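PDB 6BZN: halogenase PltM from Pseudomonas fluorescens, which halogenates phenolic substrates with unusual breadth of substrate and halide, acting as a chlorinase, brominase and iodinase that probably depends on FAD. Local coordinates for residues G109-H115 / S247-F253; W114-N118 / K301-I305; D82-I86 / I150-H154. All coordinates share one frame; numbering follows the deposited sequence.

Contact 1 of 3, residues G109-H115 / S247-F253; sequences GFSFAWH and STLHHIF
His250 grips Ser111 O twice: its backbone N and its ring ND1, 2.9 Å from that oxygen, arrive from opposite faces of the carbonyl plane. With CG anti to its own carbonyl carbon (chi1 -56°), the imidazole folds back beside its backbone N, which lets ND1 turn down to the sheet and meet Ser111 O close to the ring plane. This fixes the ring's rotation. One face of the imidazole then lies under Phe112 in an offset stack, centroids 4.3 Å apart and planes at 23°, while the edge carrying CE1 points at the face of Phe110 in a T-shaped contact with planes at 66°. Beside it, Phe110 CD1 rests 3.5 Å from Thr248 CB; Thr248 OG1 itself is bonded to His137. Further along this face Ile252 CG1 approaches Trp114 CD1. On the other face Ser111 OG donates to Ser247 OG at 2.7 Å, and Ser247 OG also bonds Leu244 O. Past the last bridge, the His115 ring meets His251 of that face obliquely, NE2 of His115 lying 3.0 Å from ND1 of His251 in a hydrogen bond; Ser121 and His308 hold the far nitrogens of the pair. Regular parallel bonding, from Thr248 N to Gly109 O through to His115 N to Ile252 O, joins the backbones. Strands 109-114 and 248-253 are thus parallel neighbours in the mixed sheet of this probably FAD-dependent halogenase, with an aromatic cluster of Phe110, Phe112 and His250 on the face that adjoins Ser351 and Ala65 of the FAD site.

Contact 2 of 3, residues W114-N118 / K301-I305; sequences WHQEN and KYPAI
A water donates to Lys301 O at 2.6 Å and accepts from Asn118 N, bridging the turn at the end of helix 291-301 to the loop that follows strand 109-114. Tyr302 joins two helices, directly after helix 291-301 and at the N-cap position of helix 303-306. A second water joins its OH, 2.9 Å away, to Glu117 N, so two successive backbone amides of the loop are tied through solvent rather than directly. The edge of the phenol faces Gln116 C; CE1 also comes 3.5 Å from Glu117 N, and CD1 packs on His115 CB. The Tyr302 ring also stacks on Phe253 of strand 248-253. The His115 ring receives apolar contacts as well: Ile305 CG1 sits over one face of the imidazole, 4.1 Å from the centroid, in a CH-pi contact, and Ala304 CB comes up beside CE1. At the exposed margin Glu117 and Lys301 cross with both chains extended. Lys301 NZ, which also makes a cation-pi contact with Tyr285, stays 4.0 Å from Glu117 OE1, beyond a salt bridge; the carboxylate instead meets the aliphatic chain, OE1 lying 3.0 Å from Lys301 CE.

Contact 3 of 3, residues D82-I86 / I150-H154; sequences DIPEI and IALKH
The C-terminal end of helix 140-153 packs here against the start of the short, weakly bonded helix 84-88, with Ile83 and Ile150 meeting at the centre. Their CG2 methyls are 3.7 Å apart, both branches standing anti to their own backbone N. Ile83 also reaches His154, approaching from the opposite direction: its CD1 lies above the middle of the imidazole, 4.2 Å from the centroid and 12° off the ring normal, a CH-pi contact, while CG2 touches CE1. What holds that ring flat beneath the methyl is a bond within its own segment, His154 ND1 donating to Ile150 O at 2.9 Å with an N-H...O angle of 168°. The same oxygen takes the backbone N of His154 on the other face of its carbonyl plane, so the last turn of the helix is closed by main chain and side chain together. At the other nitrogen, NE2, a water in the ring plane bridges to Asp82 O. Helix 33-44, which begins within what is probably the glycine-rich turn of a Rossmann-type fold (Ile33 and Ala34 bind FAD), lies against both segments: Ala40 touches Ile150, Leu37 touches Ile86, and Lys44 borders Ile83 and His154. Ile150 CD1 reaches Ile86 CG1 at 4.0 Å and also borders Glu85 CB. Toward solvent, Lys153, its chain bent at chi3, crosses Glu85 at about a right angle, and NZ makes a salt bridge to the syn side of OE1 at 2.8 Å, 27° out of the carboxylate plane.

Overall arrangement
Contacts 1 and 2 adjoin, their centres about 13 Å apart, and both begin from the chain around Trp114 and His115: as strand 109-114 leaves its pairing with strand 248-253, the following loop meets residues 301-305. Phe253 and His251 touch Tyr302 and Ile305, so the mixed sheet packs directly against the helical turn 303-306. Contact 3 lies on the opposite side of the chain's centre, about 35 Å from contact 1 and 46 Å from contact 2, centre to centre, among helices beside the parallel sheet of the probable FAD-binding part. Along the chain its segments alternate with those of the others: 82-86, 109-118, 150-154, 247-253, 301-305. The polypeptide therefore passes repeatedly between that part and the mixed sheet.

Contact 1 of 3, residues G109-H115 / S247-F253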
loop_
_atom_site.group_PDB
_atom_site.type_symbol
_atom_site.label_atom_id
_atom_site.label_comp_id
_atom_site.label_asym_id
_atom_site.label_seq_id
_atom_site.Cartn_x
_atom_site.Cartn_y
_atom_site.Cartn_z
ATOM N N GLY A 109 -6.856 -8.526 10.437
ATOM C CA GLY A 109 -7.372 -7.170 10.381
ATOM C C GLY A 109 -6.309 -6.141 10.718
ATOM O O GLY A 109 -5.153 -6.485 10.967
ATOM N N PHE A 110 -6.716 -4.880 10.682
ATOM C CA PHE A 110 -5.910 -3.757 11.171
ATOM C C PHE A 110 -6.359 -3.468 12.599
ATOM O O PHE A 110 -7.556 -3.419 12.864
ATOM C CB PHE A 110 -6.129 -2.493 10.322
ATOM C CG PHE A 110 -5.390 -2.453 8.980
ATOM C CD1 PHE A 110 -4.425 -3.393 8.607
ATOM C CD2 PHE A 110 -5.629 -1.397 8.105
ATOM C CE1 PHE A 110 -3.751 -3.287 7.385
ATOM C CE2 PHE A 110 -4.971 -1.303 6.873
ATOM C CZ PHE A 110 -4.025 -2.243 6.519
ATOM N N SER A 111 -5.416 -3.286 13.516
ATOM C CA SER A 111 -5.736 -2.882 14.874
ATOM C C SER A 111 -4.993 -1.593 15.205
ATOM O O SER A 111 -3.892 -1.335 14.688
ATOM C CB SER A 111 -5.385 -3.976 15.878
ATOM O OG SER A 111 -4.004 -4.262 15.858
ATOM N N PHE A 112 -5.617 -0.787 16.058
ATOM C CA PHE A 112 -5.099 0.523 16.423
ATOM C C PHE A 112 -5.179 0.672 17.927
ATOM O O PHE A 112 -6.255 0.495 18.482
ATOM C CB PHE A 112 -5.907 1.634 15.741
ATOM C CG PHE A 112 -5.916 1.535 14.238
ATOM C CD1 PHE A 112 -6.838 0.729 13.587
ATOM C CD2 PHE A 112 -4.971 2.207 13.479
ATOM C CE1 PHE A 112 -6.831 0.618 12.206
ATOM C CE2 PHE A 112 -4.953 2.093 12.097
ATOM C CZ PHE A 112 -5.888 1.310 11.456
ATOM N N ALA A 113 -4.054 0.970 18.581
ATOM C CA ALA A 113 -4.011 1.229 20.016
ATOM C C ALA A 113 -3.433 2.614 20.227
ATOM O O ALA A 113 -2.368 2.936 19.684
ATOM C CB ALA A 113 -3.153 0.191 20.713
ATOM N N TRP A 114 -4.148 3.446 20.989
ATOM C CA TRP A 114 -3.810 4.861 21.148
ATOM C C TRP A 114 -3.074 5.087 22.466
ATOM O O TRP A 114 -3.327 4.393 23.472
ATOM C CB TRP A 114 -5.085 5.714 21.070
ATOM C CG TRP A 114 -4.882 7.199 21.207
ATOM C CD1 TRP A 114 -4.612 8.099 20.209
ATOM C CD2 TRP A 114 -4.935 7.951 22.413
ATOM N NE1 TRP A 114 -4.493 9.361 20.724
ATOM C CE2 TRP A 114 -4.699 9.304 22.075
ATOM C CE3 TRP A 114 -5.178 7.618 23.752
ATOM C CZ2 TRP A 114 -4.694 10.324 23.028
ATOM C CZ3 TRP A 114 -5.172 8.636 24.707
ATOM C CH2 TRP A 114 -4.926 9.970 24.339
ATOM N N HIS A 115 -2.162 6.045 22.456
ATOM C CA HIS A 115 -1.309 6.373 23.608
ATOM C C HIS A 115 -1.116 7.855 23.708
ATOM O O HIS A 115 -1.319 8.580 22.734
ATOM C CB HIS A 115 0.061 5.751 23.463
ATOM C CG HIS A 115 0.009 4.310 23.118
ATOM N ND1 HIS A 115 -0.037 3.321 24.070
ATOM C CD2 HIS A 115 -0.080 3.692 21.921
ATOM C CE1 HIS A 115 -0.114 2.147 23.475
ATOM N NE2 HIS A 115 -0.153 2.349 22.172
ATOM N N SER A 247 -2.589 -9.436 13.590
ATOM C CA SER A 247 -3.106 -8.254 12.930
ATOM C C SER A 247 -1.950 -7.331 12.573
ATOM O O SER A 247 -0.845 -7.461 13.107
ATOM C CB SER A 247 -4.073 -7.513 13.858
ATOM O OG SER A 247 -3.382 -6.712 14.806
ATOM N N THR A 248 -2.213 -6.397 11.679
ATOM C CA THR A 248 -1.329 -5.258 11.492
ATOM C C THR A 248 -1.648 -4.255 12.592
ATOM O O THR A 248 -2.675 -3.589 12.550
ATOM C CB THR A 248 -1.569 -4.612 10.136
ATOM O OG1 THR A 248 -1.533 -5.633 9.126
ATOM C CG2 THR A 248 -0.546 -3.515 9.838
ATOM N N LEU A 249 -0.755 -4.155 13.564
ATOM C CA LEU A 249 -0.981 -3.362 14.754
ATOM C C LEU A 249 -0.349 -1.991 14.574
ATOM O O LEU A 249 0.840 -1.890 14.227
ATOM C CB LEU A 249 -0.405 -4.096 15.961
ATOM C CG LEU A 249 -0.208 -3.373 17.283
ATOM C CD1 LEU A 249 -1.504 -2.751 17.774
ATOM C CD2 LEU A 249 0.347 -4.371 18.291
ATOM N N HIS A 250 -1.158 -0.958 14.813
ATOM C CA HIS A 250 -0.765 0.435 14.694
ATOM C C HIS A 250 -0.850 1.054 16.082
ATOM O O HIS A 250 -1.951 1.178 16.632
ATOM C CB HIS A 250 -1.751 1.186 13.788
ATOM C CG HIS A 250 -1.914 0.605 12.416
ATOM N ND1 HIS A 250 -2.560 -0.588 12.180
ATOM C CD2 HIS A 250 -1.578 1.095 11.198
ATOM C CE1 HIS A 250 -2.576 -0.830 10.878
ATOM N NE2 HIS A 250 -1.983 0.176 10.261
ATOM N N HIS A 251 0.290 1.418 16.661
ATOM C CA HIS A 251 0.314 2.183 17.901
ATOM C C HIS A 251 0.344 3.639 17.499
ATOM O O HIS A 251 1.296 4.070 16.842
ATOM C CB HIS A 251 1.554 1.856 18.707
ATOM C CG HIS A 251 1.509 0.513 19.337
ATOM N ND1 HIS A 251 0.589 0.178 20.302
ATOM C CD2 HIS A 251 2.277 -0.583 19.154
ATOM C CE1 HIS A 251 0.786 -1.066 20.688
ATOM N NE2 HIS A 251 1.811 -1.543 20.010
ATOM N N ILE A 252 -0.702 4.381 17.854
ATOM C CA ILE A 252 -0.876 5.747 17.372
ATOM C C ILE A 252 -0.791 6.721 18.544
ATOM O O ILE A 252 -1.144 6.386 19.690
ATOM C CB ILE A 252 -2.183 5.915 16.558
ATOM C CG1 ILE A 252 -3.422 5.521 17.389
ATOM C CG2 ILE A 252 -2.120 5.049 15.307
ATOM C CD1 ILE A 252 -4.755 5.918 16.778
ATOM N N PHE A 253 -0.289 7.916 18.263
ATOM C CA PHE A 253 -0.124 8.946 19.273
ATOM C C PHE A 253 -0.042 10.268 18.537
ATOM O O PHE A 253 0.035 10.290 17.312
ATOM C CB PHE A 253 1.127 8.665 20.124
ATOM C CG PHE A 253 2.295 8.180 19.323
ATOM C CD1 PHE A 253 3.151 9.087 18.725
ATOM C CD2 PHE A 253 2.520 6.818 19.138
ATOM C CE1 PHE A 253 4.227 8.651 17.968
ATOM C CE2 PHE A 253 3.574 6.375 18.368
ATOM C CZ PHE A 253 4.423 7.294 17.779
#

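Contact 2 of 3, residues W114-N118 / K301-I305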
loop_
_atom_site.group_PDB
_atom_site.type_symbol
_atom_site.label_atom_id
_atom_site.label_comp_id
_atom_site.label_asym_id
_atom_site.label_seq_id
_atom_site.Cartn_x
_atom_site.Cartn_y
_atom_site.Cartn_z
ATOM N N TRP A 114 -4.148 3.446 20.989
ATOM C CA TRP A 114 -3.810 4.861 21.148
ATOM C C TRP A 114 -3.074 5.087 22.466
ATOM O O TRP A 114 -3.327 4.393 23.472
ATOM C CB TRP A 114 -5.085 5.714 21.070
ATOM C CG TRP A 114 -4.882 7.199 21.207
ATOM C CD1 TRP A 114 -4.612 8.099 20.209
ATOM C CD2 TRP A 114 -4.935 7.951 22.413
ATOM N NE1 TRP A 114 -4.493 9.361 20.724
ATOM C CE2 TRP A 114 -4.699 9.304 22.075
ATOM C CE3 TRP A 114 -5.178 7.618 23.752
ATOM C CZ2 TRP A 114 -4.694 10.324 23.028
ATOM C CZ3 TRP A 114 -5.172 8.636 24.707
ATOM C CH2 TRP A 114 -4.926 9.970 24.339
ATOM N N HIS A 115 -2.162 6.045 22.456
ATOM C CA HIS A 115 -1.309 6.373 23.608
ATOM C C HIS A 115 -1.116 7.855 23.708
ATOM O O HIS A 115 -1.319 8.580 22.734
ATOM C CB HIS A 115 0.061 5.751 23.463
ATOM C CG HIS A 115 0.009 4.310 23.118
ATOM N ND1 HIS A 115 -0.037 3.321 24.070
ATOM C CD2 HIS A 115 -0.080 3.692 21.921
ATOM C CE1 HIS A 115 -0.114 2.147 23.475
ATOM N NE2 HIS A 115 -0.153 2.349 22.172
ATOM N N GLN A 116 -0.702 8.309 24.879
ATOM C CA GLN A 116 -0.322 9.689 25.053
ATOM C C GLN A 116 0.804 9.796 26.043
ATOM O O GLN A 116 0.916 8.984 26.966
ATOM C CB GLN A 116 -1.512 10.558 25.479
ATOM C CG GLN A 116 -1.941 10.435 26.929
ATOM C CD GLN A 116 -2.862 11.565 27.361
ATOM O OE1 GLN A 116 -3.905 11.310 27.914
ATOM N NE2 GLN A 116 -2.481 12.813 27.078
ATOM N N GLU A 117 1.624 10.809 25.830
ATOM C CA GLU A 117 2.773 11.062 26.658
ATOM C C GLU A 117 2.290 11.433 28.065
ATOM O O GLU A 117 1.235 12.069 28.228
ATOM C CB GLU A 117 3.573 12.192 26.034
ATOM C CG GLU A 117 4.897 12.479 26.696
ATOM C CD GLU A 117 5.805 13.348 25.846
ATOM O OE1 GLU A 117 5.348 13.874 24.799
ATOM O OE2 GLU A 117 6.991 13.483 26.217
ATOM N N ASN A 118 3.041 10.988 29.070
ATOM C CA ASN A 118 2.787 11.333 30.471
ATOM C C ASN A 118 1.486 10.797 31.059
ATOM O O ASN A 118 0.970 11.335 32.038
ATOM C CB ASN A 118 2.904 12.846 30.653
ATOM C CG ASN A 118 4.280 13.355 30.290
ATOM O OD1 ASN A 118 5.274 12.691 30.563
ATOM N ND2 ASN A 118 4.350 14.519 29.677
ATOM N N LYS A 301 8.957 7.712 25.963
ATOM C CA LYS A 301 7.732 8.513 25.824
ATOM C C LYS A 301 6.468 7.654 25.991
ATOM O O LYS A 301 5.498 8.086 26.611
ATOM C CB LYS A 301 7.732 9.184 24.444
ATOM C CG LYS A 301 7.163 10.585 24.315
ATOM C CD LYS A 301 7.667 11.216 23.005
ATOM C CE LYS A 301 7.189 12.648 22.795
ATOM N NZ LYS A 301 7.810 13.352 21.630
ATOM N N TYR A 302 6.492 6.442 25.434
ATOM C CA TYR A 302 5.342 5.531 25.375
ATOM C C TYR A 302 5.720 4.143 25.900
ATOM O O TYR A 302 5.858 3.198 25.120
ATOM C CB TYR A 302 4.832 5.432 23.928
ATOM C CG TYR A 302 4.462 6.769 23.350
ATOM C CD1 TYR A 302 3.353 7.465 23.835
ATOM C CD2 TYR A 302 5.233 7.370 22.350
ATOM C CE1 TYR A 302 3.012 8.708 23.335
ATOM C CE2 TYR A 302 4.888 8.614 21.835
ATOM C CZ TYR A 302 3.785 9.287 22.344
ATOM O OH TYR A 302 3.426 10.521 21.861
ATOM N N PRO A 303 5.878 4.005 27.235
ATOM C CA PRO A 303 6.308 2.726 27.824
ATOM C C PRO A 303 5.443 1.529 27.468
ATOM O O PRO A 303 5.954 0.411 27.435
ATOM C CB PRO A 303 6.255 2.960 29.337
ATOM C CG PRO A 303 5.857 4.368 29.555
ATOM C CD PRO A 303 5.684 5.066 28.240
ATOM N N ALA A 304 4.151 1.746 27.219
ATOM C CA ALA A 304 3.284 0.666 26.745
ATOM C C ALA A 304 3.838 0.044 25.464
ATOM O O ALA A 304 3.953 -1.168 25.368
ATOM C CB ALA A 304 1.868 1.152 26.505
ATOM N N ILE A 305 4.205 0.885 24.504
ATOM C CA ILE A 305 4.816 0.409 23.255
ATOM C C ILE A 305 6.111 -0.366 23.572
ATOM O O ILE A 305 6.373 -1.436 22.989
ATOM C CB ILE A 305 5.074 1.587 22.273
ATOM C CG1 ILE A 305 3.752 2.284 21.896
ATOM C CG2 ILE A 305 5.764 1.085 21.015
ATOM C CD1 ILE A 305 3.924 3.539 21.057
HETATM O O HOH W 1 1.348 12.128 23.177
HETATM O O HOH W 2 5.471 9.557 28.776
#

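Contact 3 of 3, residues D82-I86 / I150-H154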
loop_
_atom_site.group_PDB
_atom_site.type_symbol
_atom_site.label_atom_id
_atom_site.label_comp_id
_atom_site.label_asym_id
_atom_site.label_seq_id
_atom_site.Cartn_x
_atom_site.Cartn_y
_atom_site.Cartn_z
ATOM N N ASP A 82 -4.662 -15.023 -16.892
ATOM C CA ASP A 82 -4.512 -16.484 -16.787
ATOM C C ASP A 82 -3.114 -16.885 -16.283
ATOM O O ASP A 82 -2.429 -17.694 -16.899
ATOM C CB ASP A 82 -4.849 -17.179 -18.131
ATOM C CG ASP A 82 -4.752 -18.723 -18.055
ATOM O OD1 ASP A 82 -5.184 -19.306 -17.029
ATOM O OD2 ASP A 82 -4.220 -19.353 -19.018
ATOM N N ILE A 83 -2.692 -16.287 -15.171
ATOM C CA ILE A 83 -1.493 -16.711 -14.487
ATOM C C ILE A 83 -1.884 -17.096 -13.072
ATOM O O ILE A 83 -1.901 -16.245 -12.181
ATOM C CB ILE A 83 -0.397 -15.614 -14.477
ATOM C CG1 ILE A 83 -0.133 -15.123 -15.900
ATOM C CG2 ILE A 83 0.867 -16.187 -13.869
ATOM C CD1 ILE A 83 0.951 -14.070 -16.052
ATOM N N PRO A 84 -2.200 -18.384 -12.842
ATOM C CA PRO A 84 -2.601 -18.816 -11.495
ATOM C C PRO A 84 -1.681 -18.442 -10.327
ATOM O O PRO A 84 -2.180 -18.162 -9.232
ATOM C CB PRO A 84 -2.643 -20.347 -11.619
ATOM C CG PRO A 84 -2.927 -20.605 -13.039
ATOM C CD PRO A 84 -2.390 -19.454 -13.841
ATOM N N GLU A 85 -0.359 -18.465 -10.530
ATOM C CA GLU A 85 0.584 -18.221 -9.430
ATOM C C GLU A 85 0.470 -16.828 -8.844
ATOM O O GLU A 85 0.829 -16.632 -7.697
ATOM C CB GLU A 85 2.060 -18.491 -9.826
ATOM C CG GLU A 85 2.415 -19.973 -9.891
ATOM C CD GLU A 85 3.920 -20.250 -9.940
ATOM O OE1 GLU A 85 4.685 -19.406 -10.461
ATOM O OE2 GLU A 85 4.330 -21.343 -9.452
ATOM N N ILE A 86 -0.021 -15.869 -9.620
ATOM C CA ILE A 86 -0.237 -14.527 -9.094
ATOM C C ILE A 86 -1.280 -14.566 -7.956
ATOM O O ILE A 86 -1.094 -13.904 -6.933
ATOM C CB ILE A 86 -0.614 -13.524 -10.209
ATOM C CG1 ILE A 86 0.564 -13.330 -11.158
ATOM C CG2 ILE A 86 -0.996 -12.171 -9.620
ATOM C CD1 ILE A 86 0.263 -12.449 -12.346
ATOM N N ILE A 150 7.949 -15.818 -11.567
ATOM C CA ILE A 150 6.758 -15.883 -12.437
ATOM C C ILE A 150 7.075 -15.269 -13.805
ATOM O O ILE A 150 6.812 -15.878 -14.844
ATOM C CB ILE A 150 5.520 -15.155 -11.861
ATOM C CG1 ILE A 150 5.131 -15.746 -10.499
ATOM C CG2 ILE A 150 4.352 -15.278 -12.845
ATOM C CD1 ILE A 150 3.958 -15.077 -9.812
ATOM N N ALA A 151 7.623 -14.057 -13.792
ATOM C CA ALA A 151 7.948 -13.346 -15.031
ATOM C C ALA A 151 8.932 -14.117 -15.906
ATOM O O ALA A 151 8.735 -14.241 -17.124
ATOM C CB ALA A 151 8.511 -11.982 -14.722
ATOM N N LEU A 152 9.990 -14.626 -15.279
ATOM C CA LEU A 152 11.033 -15.366 -16.006
ATOM C C LEU A 152 10.478 -16.623 -16.676
ATOM O O LEU A 152 10.839 -16.957 -17.811
ATOM C CB LEU A 152 12.170 -15.756 -15.050
ATOM C CG LEU A 152 13.008 -14.586 -14.542
ATOM C CD1 LEU A 152 13.913 -14.996 -13.380
ATOM C CD2 LEU A 152 13.840 -14.020 -15.674
ATOM N N LYS A 153 9.605 -17.321 -15.961
ATOM C CA LYS A 153 9.002 -18.554 -16.484
ATOM C C LYS A 153 8.048 -18.289 -17.651
ATOM O O LYS A 153 7.779 -19.187 -18.452
ATOM C CB LYS A 153 8.291 -19.317 -15.369
ATOM C CG LYS A 153 9.256 -19.925 -14.357
ATOM C CD LYS A 153 8.559 -20.774 -13.305
ATOM C CE LYS A 153 7.618 -19.964 -12.437
ATOM N NZ LYS A 153 6.902 -20.849 -11.489
ATOM N N HIS A 154 7.525 -17.069 -17.730
ATOM C CA HIS A 154 6.695 -16.650 -18.858
ATOM C C HIS A 154 7.464 -15.996 -19.994
ATOM O O HIS A 154 6.852 -15.555 -20.958
ATOM C CB HIS A 154 5.572 -15.745 -18.376
ATOM C CG HIS A 154 4.490 -16.489 -17.682
ATOM N ND1 HIS A 154 4.518 -16.744 -16.331
ATOM C CD2 HIS A 154 3.372 -17.083 -18.158
ATOM C CE1 HIS A 154 3.451 -17.444 -15.998
ATOM N NE2 HIS A 154 2.736 -17.658 -17.088
HETATM O O HOH W 3 0.123 -18.957 -17.394
#